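PDB 6EU6: ammonium transporter from Kuenenia stuttgartiensis, which probably senses extracellular ammonium through a trimeric Amt-type membrane domain and passes the signal to an attached histidine kinase module. Local coordinates for residues 44-49 with 119-124; 179-184 with 377-382; 183-188 with 387-392. All blocks are in the same frame, centred on the assembly; numbering follows the deposited sequence.

Interaction 1. Residues 44-49 with 119-124. With LMT (dodecyl-beta-D-maltoside), chain E; SO4 (sulfate ion), chain H.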
loop_
_atom_site.group_PDB
_atom_site.type_symbol
_atom_site.label_atom_id
_atom_site.label_comp_id
_atom_site.label_asym_id
_atom_site.label_seq_id
_atom_site.Cartn_x
_atom_site.Cartn_y
_atom_site.Cartn_z
ATOM N N ALA A 44 10.831 9.566 -11.569
ATOM C CA ALA A 44 9.472 9.092 -11.336
ATOM C C ALA A 44 8.866 8.599 -12.646
ATOM O O ALA A 44 8.288 7.503 -12.734
ATOM C CB ALA A 44 8.591 10.181 -10.714
ATOM N N LEU A 45 9.052 9.375 -13.689
ATOM C CA LEU A 45 8.503 9.048 -14.989
ATOM C C LEU A 45 9.114 7.819 -15.656
ATOM O O LEU A 45 8.373 7.062 -16.289
ATOM C CB LEU A 45 8.613 10.229 -15.927
ATOM C CG LEU A 45 7.757 11.380 -15.393
ATOM C CD1 LEU A 45 7.949 12.558 -16.331
ATOM C CD2 LEU A 45 6.276 11.040 -15.244
ATOM N N ARG A 46 10.446 7.634 -15.548
ATOM C CA ARG A 46 11.083 6.432 -16.098
ATOM C C ARG A 46 10.537 5.172 -15.448
ATOM O O ARG A 46 10.297 4.151 -16.110
ATOM C CB ARG A 46 12.619 6.525 -15.977
ATOM C CG ARG A 46 13.181 7.548 -16.943
ATOM C CD ARG A 46 14.553 7.987 -16.519
ATOM N NE ARG A 46 15.010 9.030 -17.406
ATOM C CZ ARG A 46 16.277 9.370 -17.629
ATOM N NH1 ARG A 46 17.316 8.780 -16.988
ATOM N NH2 ARG A 46 16.504 10.293 -18.560
ATOM N N ASN A 47 10.356 5.203 -14.120
ATOM C CA ASN A 47 9.812 4.086 -13.405
ATOM C C ASN A 47 8.365 3.734 -13.784
ATOM O O ASN A 47 7.997 2.569 -13.837
ATOM C CB ASN A 47 9.835 4.346 -11.904
ATOM C CG ASN A 47 11.162 3.975 -11.303
ATOM O OD1 ASN A 47 11.440 2.794 -11.079
ATOM N ND2 ASN A 47 12.020 4.972 -11.114
ATOM N N LEU A 48 7.538 4.737 -14.057
ATOM C CA LEU A 48 6.184 4.460 -14.530
ATOM C C LEU A 48 6.214 3.890 -15.945
ATOM O O LEU A 48 5.531 2.921 -16.244
ATOM C CB LEU A 48 5.357 5.715 -14.501
ATOM C CG LEU A 48 3.943 5.580 -15.069
ATOM C CD1 LEU A 48 3.138 4.556 -14.318
ATOM C CD2 LEU A 48 3.231 6.883 -14.959
ATOM N N VAL A 49 6.981 4.507 -16.808
ATOM C CA VAL A 49 7.117 4.068 -18.170
ATOM C C VAL A 49 7.634 2.640 -18.288
ATOM O O VAL A 49 7.079 1.846 -19.094
ATOM C CB VAL A 49 7.959 5.038 -19.005
ATOM C CG1 VAL A 49 8.327 4.489 -20.378
ATOM C CG2 VAL A 49 7.175 6.369 -19.194
ATOM N N SER A 119 21.740 9.456 -17.805
ATOM C CA SER A 119 21.339 8.792 -18.989
ATOM C C SER A 119 20.164 9.518 -19.602
ATOM O O SER A 119 19.352 10.185 -18.875
ATOM C CB SER A 119 21.018 7.332 -18.710
ATOM O OG SER A 119 19.886 7.175 -17.906
ATOM N N GLY A 120 20.018 9.373 -20.928
ATOM C CA GLY A 120 18.840 9.877 -21.617
ATOM C C GLY A 120 17.718 8.893 -21.616
ATOM O O GLY A 120 17.892 7.688 -21.260
ATOM N N PHE A 121 16.543 9.383 -22.011
ATOM C CA PHE A 121 15.330 8.553 -22.067
ATOM C C PHE A 121 15.427 7.266 -22.912
ATOM O O PHE A 121 15.047 6.179 -22.483
ATOM C CB PHE A 121 14.191 9.381 -22.567
ATOM C CG PHE A 121 12.870 8.747 -22.356
ATOM C CD1 PHE A 121 12.410 8.493 -21.082
ATOM C CD2 PHE A 121 12.059 8.416 -23.434
ATOM C CE1 PHE A 121 11.155 7.912 -20.871
ATOM C CE2 PHE A 121 10.826 7.835 -23.240
ATOM C CZ PHE A 121 10.361 7.603 -21.945
ATOM N N ILE A 122 15.988 7.354 -24.085
ATOM C CA ILE A 122 15.969 6.214 -24.996
ATOM C C ILE A 122 16.729 5.001 -24.454
ATOM O O ILE A 122 16.262 3.861 -24.548
ATOM C CB ILE A 122 16.499 6.620 -26.413
ATOM C CG1 ILE A 122 15.508 7.575 -27.135
ATOM C CG2 ILE A 122 16.794 5.384 -27.253
ATOM C CD1 ILE A 122 14.072 7.148 -27.107
ATOM N N PRO A 123 17.924 5.211 -23.923
ATOM C CA PRO A 123 18.615 4.068 -23.281
ATOM C C PRO A 123 17.757 3.367 -22.203
ATOM O O PRO A 123 17.845 2.151 -22.012
ATOM C CB PRO A 123 19.883 4.722 -22.661
ATOM C CG PRO A 123 20.092 5.976 -23.456
ATOM C CD PRO A 123 18.782 6.416 -24.023
ATOM N N ASN A 124 16.933 4.125 -21.485
ATOM C CA ASN A 124 16.089 3.521 -20.487
ATOM C C ASN A 124 15.001 2.668 -21.123
ATOM O O ASN A 124 14.884 1.476 -20.842
ATOM C CB ASN A 124 15.485 4.578 -19.609
ATOM C CG ASN A 124 16.471 5.079 -18.567
ATOM O OD1 ASN A 124 16.528 4.567 -17.471
ATOM N ND2 ASN A 124 17.295 6.045 -18.936
HETATM C C1B LMT E . 18.991 13.142 -24.385
HETATM C C2B LMT E . 19.324 14.660 -24.206
HETATM C C3B LMT E . 19.860 15.237 -25.510
HETATM C C4B LMT E . 21.080 14.424 -25.832
HETATM C C5B LMT E . 20.732 12.981 -26.086
HETATM C C6B LMT E . 22.003 12.240 -26.536
HETATM O O1B LMT E . 17.964 12.987 -25.357
HETATM O O2B LMT E . 18.166 15.435 -23.868
HETATM O O3B LMT E . 20.277 16.607 -25.447
HETATM O "O4'" LMT E . 21.730 14.968 -26.987
HETATM O O5B LMT E . 20.119 12.424 -24.889
HETATM O O6B LMT E . 23.250 12.797 -25.984
HETATM C "C1'" LMT E . 14.087 11.724 -25.868
HETATM C "C2'" LMT E . 14.466 12.491 -24.659
HETATM C "C3'" LMT E . 15.741 13.185 -24.823
HETATM C "C4'" LMT E . 16.810 12.216 -25.052
HETATM C "C5'" LMT E . 16.394 11.282 -26.213
HETATM C "C6'" LMT E . 17.404 10.165 -26.369
HETATM O "O1'" LMT E . 12.832 11.113 -25.665
HETATM O "O2'" LMT E . 13.538 13.516 -24.440
HETATM O "O3'" LMT E . 16.109 13.911 -23.666
HETATM O "O5'" LMT E . 15.090 10.741 -26.056
HETATM O "O6'" LMT E . 17.769 9.490 -25.150
HETATM C C1 LMT E . 12.395 10.355 -26.825
HETATM C C2 LMT E . 10.947 9.880 -26.631
HETATM C C3 LMT E . 10.472 8.894 -27.693
HETATM C C4 LMT E . 9.007 8.437 -27.480
HETATM C C5 LMT E . 8.871 6.961 -27.086
HETATM C C6 LMT E . 7.763 6.149 -27.751
HETATM C C7 LMT E . 7.487 4.871 -26.933
HETATM C C8 LMT E . 7.558 3.567 -27.721
HETATM C C9 LMT E . 7.295 2.289 -26.879
HETATM C C10 LMT E . 6.986 1.010 -27.739
HETATM C C11 LMT E . 7.586 -0.366 -27.289
HETATM C C12 LMT E . 6.623 -1.456 -26.776
HETATM S S SO4 H . 13.808 12.167 -19.112
HETATM O O1 SO4 H . 13.095 12.799 -18.032
HETATM O O2 SO4 H . 15.213 12.695 -19.105
HETATM O O3 SO4 H . 13.154 12.506 -20.396
HETATM O O4 SO4 H . 13.627 10.702 -18.961
HETATM O O HOH W 1 17.456 6.214 -15.420
#
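R46, on helix 40-67, reaches with its guanidinium to the start of helix 121-144, and S119 is the first residue it meets there. NH1 and NH2 both grip the one carbonyl oxygen, S119 O, an end-on fork in which NH2 to S119 O is 2.9 Å and NH1 to S119 O is 3.1 Å. That oxygen lies in the guanidinium plane, while both nitrogens come to it from the same face of its carbonyl, NH1 54° out of the carbonyl plane. The R46 chain is extended from CG to NE, which spans the gap between the two backbones. S119 OG has partners of its own, I115 O and N124 ND2. At G120 the carbonyl takes the second N-H of the N124 amide, ND2 to G120 O being 2.9 Å, tying the turn to the start of the helix. CG of F121 is anti to the backbone N (chi1 -166°), and the ring end comes near helix 40-67. Its CZ meets V49 CG1 tip to tip at 4.0 Å, and its edge faces R46 CG. I122 gives its backbone N to the detergent, 3.0 Å from dodecyl maltoside O6'. N124 closes the site: its ND2 lies over one face of the guanidinium, and a water links R46 NH1 to N124 OD1. A sulfate, probably from the crystallisation liquor, binds at the NE and NH2 edge, near the guanidinium plane, with SO4 O4 2.7 Å from R46 NE; its two bonds to NH2 are weak. In this Amt fold a buried arginine of one membrane helix binds the backbone just before the start of another. Helix 93-114 touches N124 through T112, and helix 40-67 also packs, through L45 and V49, against V206 and L254 of a second subunit.

Interaction 2. Residues 179-184 with 377-382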
loop_
_atom_site.group_PDB
_atom_site.type_symbol
_atom_site.label_atom_id
_atom_site.label_comp_id
_atom_site.label_asym_id
_atom_site.label_seq_id
_atom_site.Cartn_x
_atom_site.Cartn_y
_atom_site.Cartn_z
ATOM N N MET A 179 24.457 -2.993 -14.341
ATOM C CA MET A 179 25.868 -2.683 -14.201
ATOM C C MET A 179 26.520 -2.347 -15.578
ATOM O O MET A 179 27.310 -1.391 -15.672
ATOM C CB MET A 179 26.637 -3.843 -13.591
ATOM C CG MET A 179 28.115 -3.548 -13.491
ATOM S SD MET A 179 28.906 -4.865 -12.545
ATOM C CE MET A 179 29.427 -5.927 -13.814
ATOM N N ALA A 180 26.183 -3.125 -16.607
ATOM C CA ALA A 180 26.611 -2.775 -17.940
ATOM C C ALA A 180 26.139 -1.417 -18.360
ATOM O O ALA A 180 26.867 -0.624 -18.992
ATOM C CB ALA A 180 26.129 -3.819 -18.945
ATOM N N ALA A 181 24.867 -1.149 -18.106
ATOM C CA ALA A 181 24.342 0.165 -18.475
ATOM C C ALA A 181 25.086 1.325 -17.722
ATOM O O ALA A 181 25.448 2.349 -18.342
ATOM C CB ALA A 181 22.832 0.206 -18.233
ATOM N N ALA A 182 25.371 1.157 -16.417
ATOM C CA ALA A 182 26.039 2.188 -15.687
ATOM C C ALA A 182 27.469 2.444 -16.255
ATOM O O ALA A 182 27.986 3.572 -16.244
ATOM C CB ALA A 182 26.145 1.834 -14.218
ATOM N N ILE A 183 28.095 1.380 -16.677
ATOM C CA ILE A 183 29.440 1.453 -17.255
ATOM C C ILE A 183 29.424 2.194 -18.578
ATOM O O ILE A 183 30.182 3.101 -18.784
ATOM C CB ILE A 183 30.061 0.055 -17.471
ATOM C CG1 ILE A 183 30.545 -0.468 -16.133
ATOM C CG2 ILE A 183 31.331 0.122 -18.344
ATOM C CD1 ILE A 183 30.921 -1.944 -16.156
ATOM N N MET A 184 28.546 1.808 -19.471
ATOM C CA MET A 184 28.469 2.419 -20.765
ATOM C C MET A 184 27.973 3.843 -20.695
ATOM O O MET A 184 28.373 4.656 -21.517
ATOM C CB MET A 184 27.595 1.527 -21.649
ATOM C CG MET A 184 28.226 0.159 -21.911
ATOM S SD MET A 184 29.844 0.410 -22.757
ATOM C CE MET A 184 29.229 1.260 -24.177
ATOM N N LEU A 377 27.056 -5.540 -24.950
ATOM C CA LEU A 377 26.850 -5.524 -26.381
ATOM C C LEU A 377 25.684 -4.628 -26.771
ATOM O O LEU A 377 25.730 -3.847 -27.730
ATOM C CB LEU A 377 26.651 -6.969 -26.886
ATOM C CG LEU A 377 28.007 -7.714 -26.855
ATOM C CD1 LEU A 377 27.954 -9.223 -27.104
ATOM C CD2 LEU A 377 28.937 -7.070 -27.877
ATOM N N PHE A 378 24.629 -4.720 -25.991
ATOM C CA PHE A 378 23.413 -3.945 -26.305
ATOM C C PHE A 378 23.683 -2.489 -26.195
ATOM O O PHE A 378 23.358 -1.748 -27.132
ATOM C CB PHE A 378 22.235 -4.358 -25.422
ATOM C CG PHE A 378 21.032 -3.517 -25.628
ATOM C CD1 PHE A 378 20.168 -3.772 -26.676
ATOM C CD2 PHE A 378 20.805 -2.429 -24.806
ATOM C CE1 PHE A 378 19.071 -2.927 -26.938
ATOM C CE2 PHE A 378 19.684 -1.629 -25.009
ATOM C CZ PHE A 378 18.825 -1.868 -26.102
ATOM N N PHE A 379 24.319 -2.058 -25.100
ATOM C CA PHE A 379 24.592 -0.633 -24.973
ATOM C C PHE A 379 25.727 -0.137 -25.890
ATOM O O PHE A 379 25.716 1.037 -26.234
ATOM C CB PHE A 379 24.818 -0.196 -23.530
ATOM C CG PHE A 379 23.543 -0.253 -22.736
ATOM C CD1 PHE A 379 22.557 0.729 -22.929
ATOM C CD2 PHE A 379 23.309 -1.251 -21.843
ATOM C CE1 PHE A 379 21.333 0.667 -22.276
ATOM C CE2 PHE A 379 22.081 -1.323 -21.162
ATOM C CZ PHE A 379 21.108 -0.343 -21.363
ATOM N N LEU A 380 26.635 -1.023 -26.284
ATOM C CA LEU A 380 27.639 -0.677 -27.291
ATOM C C LEU A 380 26.955 -0.430 -28.599
ATOM O O LEU A 380 27.223 0.566 -29.235
ATOM C CB LEU A 380 28.680 -1.782 -27.477
ATOM C CG LEU A 380 29.775 -1.790 -26.416
ATOM C CD1 LEU A 380 30.473 -3.136 -26.453
ATOM C CD2 LEU A 380 30.808 -0.633 -26.507
ATOM N N CYS A 381 26.051 -1.312 -29.002
ATOM C CA CYS A 381 25.348 -1.137 -30.271
ATOM C C CYS A 381 24.440 0.031 -30.219
ATOM O O CYS A 381 24.416 0.799 -31.164
ATOM C CB CYS A 381 24.559 -2.355 -30.706
ATOM S SG CYS A 381 25.653 -3.769 -30.900
ATOM N N LEU A 382 23.710 0.226 -29.119
ATOM C CA LEU A 382 22.887 1.447 -29.023
ATOM C C LEU A 382 23.710 2.754 -29.129
ATOM O O LEU A 382 23.275 3.738 -29.702
ATOM C CB LEU A 382 22.052 1.428 -27.726
ATOM C CG LEU A 382 21.047 2.538 -27.501
ATOM C CD1 LEU A 382 20.018 2.525 -28.631
ATOM C CD2 LEU A 382 20.310 2.436 -26.154
#
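A181 and F379 supply the aromatic part of this wholly apolar contact. A181 CB lies 3.4 Å from F379 CE2, while A181 CA lies over one face of the ring, so the phenyl rests against the backbone of helix 167-185 along A180 and A181. F177, on helix 167-185, also meets the ring. Helices 167-185 and 353-385 run in roughly the same direction here, their short segments crossing at -35° with 9.4 Å between axes, as two transmembrane helices of the predominantly helical Amt fold. The aliphatic part belongs to M184. Its CB is 3.8 Å from F379 CB, with the two side chains crossing obliquely. Bends at chi2 and chi3 of M184 (-60° and -59°) then carry the thioether round to L380, where the chains cross at about a right angle and M184 CE comes within 3.4 Å of L380 CD2, closer than usual van der Waals contact. L380 is on the surface, whereas F379 is buried, and M376 on the same helix also touches M184.

Interaction 3. Residues 183-188 with 387-392. With LMT (dodecyl-beta-D-maltoside), chain E; ZDM (nonyl 4-O-alpha-D-glucopyranosyl-beta-D-glucopyranoside), chain D.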
loop_
_atom_site.group_PDB
_atom_site.type_symbol
_atom_site.label_atom_id
_atom_site.label_comp_id
_atom_site.label_asym_id
_atom_site.label_seq_id
_atom_site.Cartn_x
_atom_site.Cartn_y
_atom_site.Cartn_z
ATOM N N ILE A 183 28.095 1.380 -16.677
ATOM C CA ILE A 183 29.440 1.453 -17.255
ATOM C C ILE A 183 29.424 2.194 -18.578
ATOM O O ILE A 183 30.182 3.101 -18.784
ATOM C CB ILE A 183 30.061 0.055 -17.471
ATOM C CG1 ILE A 183 30.545 -0.468 -16.133
ATOM C CG2 ILE A 183 31.331 0.122 -18.344
ATOM C CD1 ILE A 183 30.921 -1.944 -16.156
ATOM N N MET A 184 28.546 1.808 -19.471
ATOM C CA MET A 184 28.469 2.419 -20.765
ATOM C C MET A 184 27.973 3.843 -20.695
ATOM O O MET A 184 28.373 4.656 -21.517
ATOM C CB MET A 184 27.595 1.527 -21.649
ATOM C CG MET A 184 28.226 0.159 -21.911
ATOM S SD MET A 184 29.844 0.410 -22.757
ATOM C CE MET A 184 29.229 1.260 -24.177
ATOM N N VAL A 185 27.099 4.195 -19.747
ATOM C CA VAL A 185 26.672 5.607 -19.609
ATOM C C VAL A 185 27.817 6.495 -19.011
ATOM O O VAL A 185 27.999 7.668 -19.355
ATOM C CB VAL A 185 25.403 5.671 -18.729
ATOM C CG1 VAL A 185 25.110 7.088 -18.299
ATOM C CG2 VAL A 185 24.222 5.051 -19.444
ATOM N N GLY A 186 28.529 5.929 -18.063
ATOM C CA GLY A 186 29.606 6.591 -17.389
ATOM C C GLY A 186 29.112 7.262 -16.134
ATOM O O GLY A 186 27.907 7.398 -15.920
ATOM N N PRO A 187 30.037 7.741 -15.320
ATOM C CA PRO A 187 29.624 8.377 -14.056
ATOM C C PRO A 187 28.971 9.716 -14.188
ATOM O O PRO A 187 29.058 10.406 -15.213
ATOM C CB PRO A 187 30.948 8.545 -13.268
ATOM C CG PRO A 187 32.010 7.859 -14.121
ATOM C CD PRO A 187 31.488 7.793 -15.523
ATOM N N ARG A 188 28.276 10.098 -13.144
ATOM C CA ARG A 188 27.723 11.432 -13.130
ATOM C C ARG A 188 28.921 12.423 -13.167
ATOM O O ARG A 188 29.994 12.169 -12.585
ATOM C CB ARG A 188 26.844 11.632 -11.871
ATOM C CG ARG A 188 25.535 10.825 -11.880
ATOM C CD ARG A 188 24.786 10.923 -10.575
ATOM N NE ARG A 188 25.476 10.068 -9.589
ATOM C CZ ARG A 188 25.067 9.864 -8.337
ATOM N NH1 ARG A 188 23.909 10.363 -7.887
ATOM N NH2 ARG A 188 25.755 9.061 -7.598
ATOM N N ARG A 387 23.483 8.576 -28.541
ATOM C CA ARG A 387 24.292 8.825 -27.350
ATOM C C ARG A 387 23.481 8.432 -26.061
ATOM O O ARG A 387 22.272 8.602 -25.971
ATOM C CB ARG A 387 24.837 10.258 -27.283
ATOM C CG ARG A 387 26.214 10.461 -27.956
ATOM C CD ARG A 387 27.342 9.484 -27.555
ATOM N NE ARG A 387 27.814 9.626 -26.156
ATOM C CZ ARG A 387 27.628 8.752 -25.147
ATOM N NH1 ARG A 387 27.013 7.622 -25.315
ATOM N NH2 ARG A 387 28.105 8.997 -23.957
ATOM N N LEU A 388 24.197 7.846 -25.119
ATOM C CA LEU A 388 23.593 7.218 -23.960
ATOM C C LEU A 388 23.360 8.257 -22.901
ATOM O O LEU A 388 22.455 8.047 -22.056
ATOM C CB LEU A 388 24.481 6.066 -23.412
ATOM C CG LEU A 388 24.795 4.930 -24.360
ATOM C CD1 LEU A 388 25.643 3.879 -23.686
ATOM C CD2 LEU A 388 23.528 4.358 -25.021
ATOM N N ARG A 389 24.222 9.287 -22.852
ATOM C CA ARG A 389 24.060 10.335 -21.858
ATOM C C ARG A 389 23.401 11.577 -22.378
ATOM O O ARG A 389 23.424 11.866 -23.571
ATOM C CB ARG A 389 25.331 10.853 -21.284
ATOM C CG ARG A 389 26.364 9.916 -20.955
ATOM C CD ARG A 389 27.609 10.697 -20.610
ATOM N NE ARG A 389 27.530 11.515 -19.396
ATOM C CZ ARG A 389 27.994 11.196 -18.188
ATOM N NH1 ARG A 389 28.519 9.997 -17.906
ATOM N NH2 ARG A 389 27.927 12.084 -17.233
ATOM N N VAL A 390 22.873 12.357 -21.453
ATOM C CA VAL A 390 22.447 13.712 -21.757
ATOM C C VAL A 390 23.686 14.633 -21.776
ATOM O O VAL A 390 24.783 14.253 -21.329
ATOM C CB VAL A 390 21.373 14.245 -20.775
ATOM C CG1 VAL A 390 20.209 13.311 -20.687
ATOM C CG2 VAL A 390 21.949 14.533 -19.358
ATOM N N THR A 391 23.519 15.861 -22.274
ATOM C CA THR A 391 24.657 16.803 -22.331
ATOM C C THR A 391 25.004 17.242 -20.922
ATOM O O THR A 391 24.166 17.198 -20.003
ATOM C CB THR A 391 24.363 18.037 -23.208
ATOM O OG1 THR A 391 23.322 18.829 -22.597
ATOM C CG2 THR A 391 23.892 17.587 -24.596
ATOM N N PRO A 392 26.252 17.664 -20.718
ATOM C CA PRO A 392 26.618 18.085 -19.390
ATOM C C PRO A 392 25.757 19.238 -18.873
ATOM O O PRO A 392 25.506 19.323 -17.648
ATOM C CB PRO A 392 28.068 18.537 -19.581
ATOM C CG PRO A 392 28.574 17.682 -20.672
ATOM C CD PRO A 392 27.402 17.738 -21.628
HETATM C C1B LMT E . 18.991 13.142 -24.385
HETATM C C2B LMT E . 19.324 14.660 -24.206
HETATM C C3B LMT E . 19.860 15.237 -25.510
HETATM C C4B LMT E . 21.080 14.424 -25.832
HETATM C C5B LMT E . 20.732 12.981 -26.086
HETATM C C6B LMT E . 22.003 12.240 -26.536
HETATM O O1B LMT E . 17.964 12.987 -25.357
HETATM O O2B LMT E . 18.166 15.435 -23.868
HETATM O O3B LMT E . 20.277 16.607 -25.447
HETATM O "O4'" LMT E . 21.730 14.968 -26.987
HETATM O O5B LMT E . 20.119 12.424 -24.889
HETATM O O6B LMT E . 23.250 12.797 -25.984
HETATM C "C1'" LMT E . 14.087 11.724 -25.868
HETATM C "C2'" LMT E . 14.466 12.491 -24.659
HETATM C "C3'" LMT E . 15.741 13.185 -24.823
HETATM C "C4'" LMT E . 16.810 12.216 -25.052
HETATM C "C5'" LMT E . 16.394 11.282 -26.213
HETATM C "C6'" LMT E . 17.404 10.165 -26.369
HETATM O "O1'" LMT E . 12.832 11.113 -25.665
HETATM O "O2'" LMT E . 13.538 13.516 -24.440
HETATM O "O3'" LMT E . 16.109 13.911 -23.666
HETATM O "O5'" LMT E . 15.090 10.741 -26.056
HETATM O "O6'" LMT E . 17.769 9.490 -25.150
HETATM C C1 LMT E . 12.395 10.355 -26.825
HETATM C C2 LMT E . 10.947 9.880 -26.631
HETATM C C3 LMT E . 10.472 8.894 -27.693
HETATM C C4 LMT E . 9.007 8.437 -27.480
HETATM C C5 LMT E . 8.871 6.961 -27.086
HETATM C C6 LMT E . 7.763 6.149 -27.751
HETATM C C7 LMT E . 7.487 4.871 -26.933
HETATM C C8 LMT E . 7.558 3.567 -27.721
HETATM C C9 LMT E . 7.295 2.289 -26.879
HETATM C C10 LMT E . 6.986 1.010 -27.739
HETATM C C11 LMT E . 7.586 -0.366 -27.289
HETATM C C12 LMT E . 6.623 -1.456 -26.776
HETATM C C1 ZDM D . 37.300 2.076 -14.705
HETATM O O1 ZDM D . 37.090 7.891 -14.146
HETATM C C2 ZDM D . 37.893 3.415 -14.213
HETATM O O2 ZDM D . 38.673 9.248 -11.067
HETATM C C3 ZDM D . 37.072 4.733 -14.350
HETATM O O3 ZDM D . 40.373 6.012 -14.139
HETATM C C4 ZDM D . 35.655 4.489 -14.891
HETATM O O4 ZDM D . 40.442 7.337 -11.687
HETATM C C5 ZDM D . 39.538 7.173 -14.011
HETATM O O5 ZDM D . 35.738 3.524 -15.921
HETATM C C6 ZDM D . 36.058 2.166 -15.645
HETATM O O6 ZDM D . 35.323 9.985 -13.749
HETATM C C7 ZDM D . 39.296 7.474 -12.537
HETATM O O7 ZDM D . 37.757 5.716 -15.159
HETATM C C8 ZDM D . 38.679 8.850 -12.448
HETATM C C9 ZDM D . 37.256 8.773 -13.030
HETATM C C10 ZDM D . 38.118 6.919 -14.478
HETATM C C11 ZDM D . 36.737 10.114 -13.533
HETATM O O16 ZDM D . 34.777 1.524 -15.422
HETATM C C18 ZDM D . 34.554 0.300 -14.721
HETATM C C19 ZDM D . 35.283 -0.889 -15.309
HETATM C C22 ZDM D . 34.444 -2.157 -15.302
HETATM C C25 ZDM D . 34.971 -3.215 -14.355
HETATM C C28 ZDM D . 34.013 -4.400 -14.162
HETATM C C31 ZDM D . 34.237 -5.523 -15.159
HETATM C C34 ZDM D . 33.785 -6.866 -14.630
HETATM O O49 ZDM D . 37.230 1.192 -13.569
HETATM O O55 ZDM D . 39.112 3.526 -14.924
HETATM C C57 ZDM D . 35.032 5.745 -15.519
HETATM O O61 ZDM D . 34.859 6.731 -14.501
#
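R389 lays the edge of its guanidinium against the backbone that leaves helix 167-185. NH1 donates to V185 O at 2.8 Å and also to P187 O at 2.8 Å, and NH2 joins it on P187 O at 2.9 Å, an end-on fork on one oxygen. P187 O lies in the guanidinium plane, only 1° out of it, whereas V185 O is tilted 19° away. A bend at chi3 of R389 (66°) turns NE aside from an otherwise extended chain, and R389 CG passes 4.1 Å from V185 CG1. NH2 has a second partner, a salt bridge with E395. The arginine side chain thus binds carbonyls at the C-terminal end of helix 167-185, where G186, with positive phi, is the first residue to leave the helix; G186 C is 3.3 Å from R389 NH1. L388 takes the neighbouring position, pointing toward helix 167-185, with CD1 3.7 Å from M184 CB and CB against V185 CG2. Sugars flank both segments. The dodecyl maltoside O6B donates to R389 O at 2.6 Å, and on the other segment P187 CG abuts O61 of the nonyl maltoside, whose pocket P187 shares with I183 and Y192.

Along the chain interaction 1 closes before interactions 2 and 3 open, and the latter two overlap at the end of helix 167-185, sharing I183 and M184. Interactions 2 and 3 lie about 10 Å apart between centres, interactions 1 and 3 about 14 Å, and interactions 1 and 2 about 15 Å. L388 of interaction 3 touches the other two: its carbonyl probably accepts a hydrogen bond from G120 N, and its CD1 packs on F379 O. P123 adds contact between interactions 1 and 2, through L382 and F379. One dodecyl maltoside touches both interactions 1 and 3. Together the contacts tie membrane helices to the segment after helix 353-385, which leads to the C-terminal part of the chain.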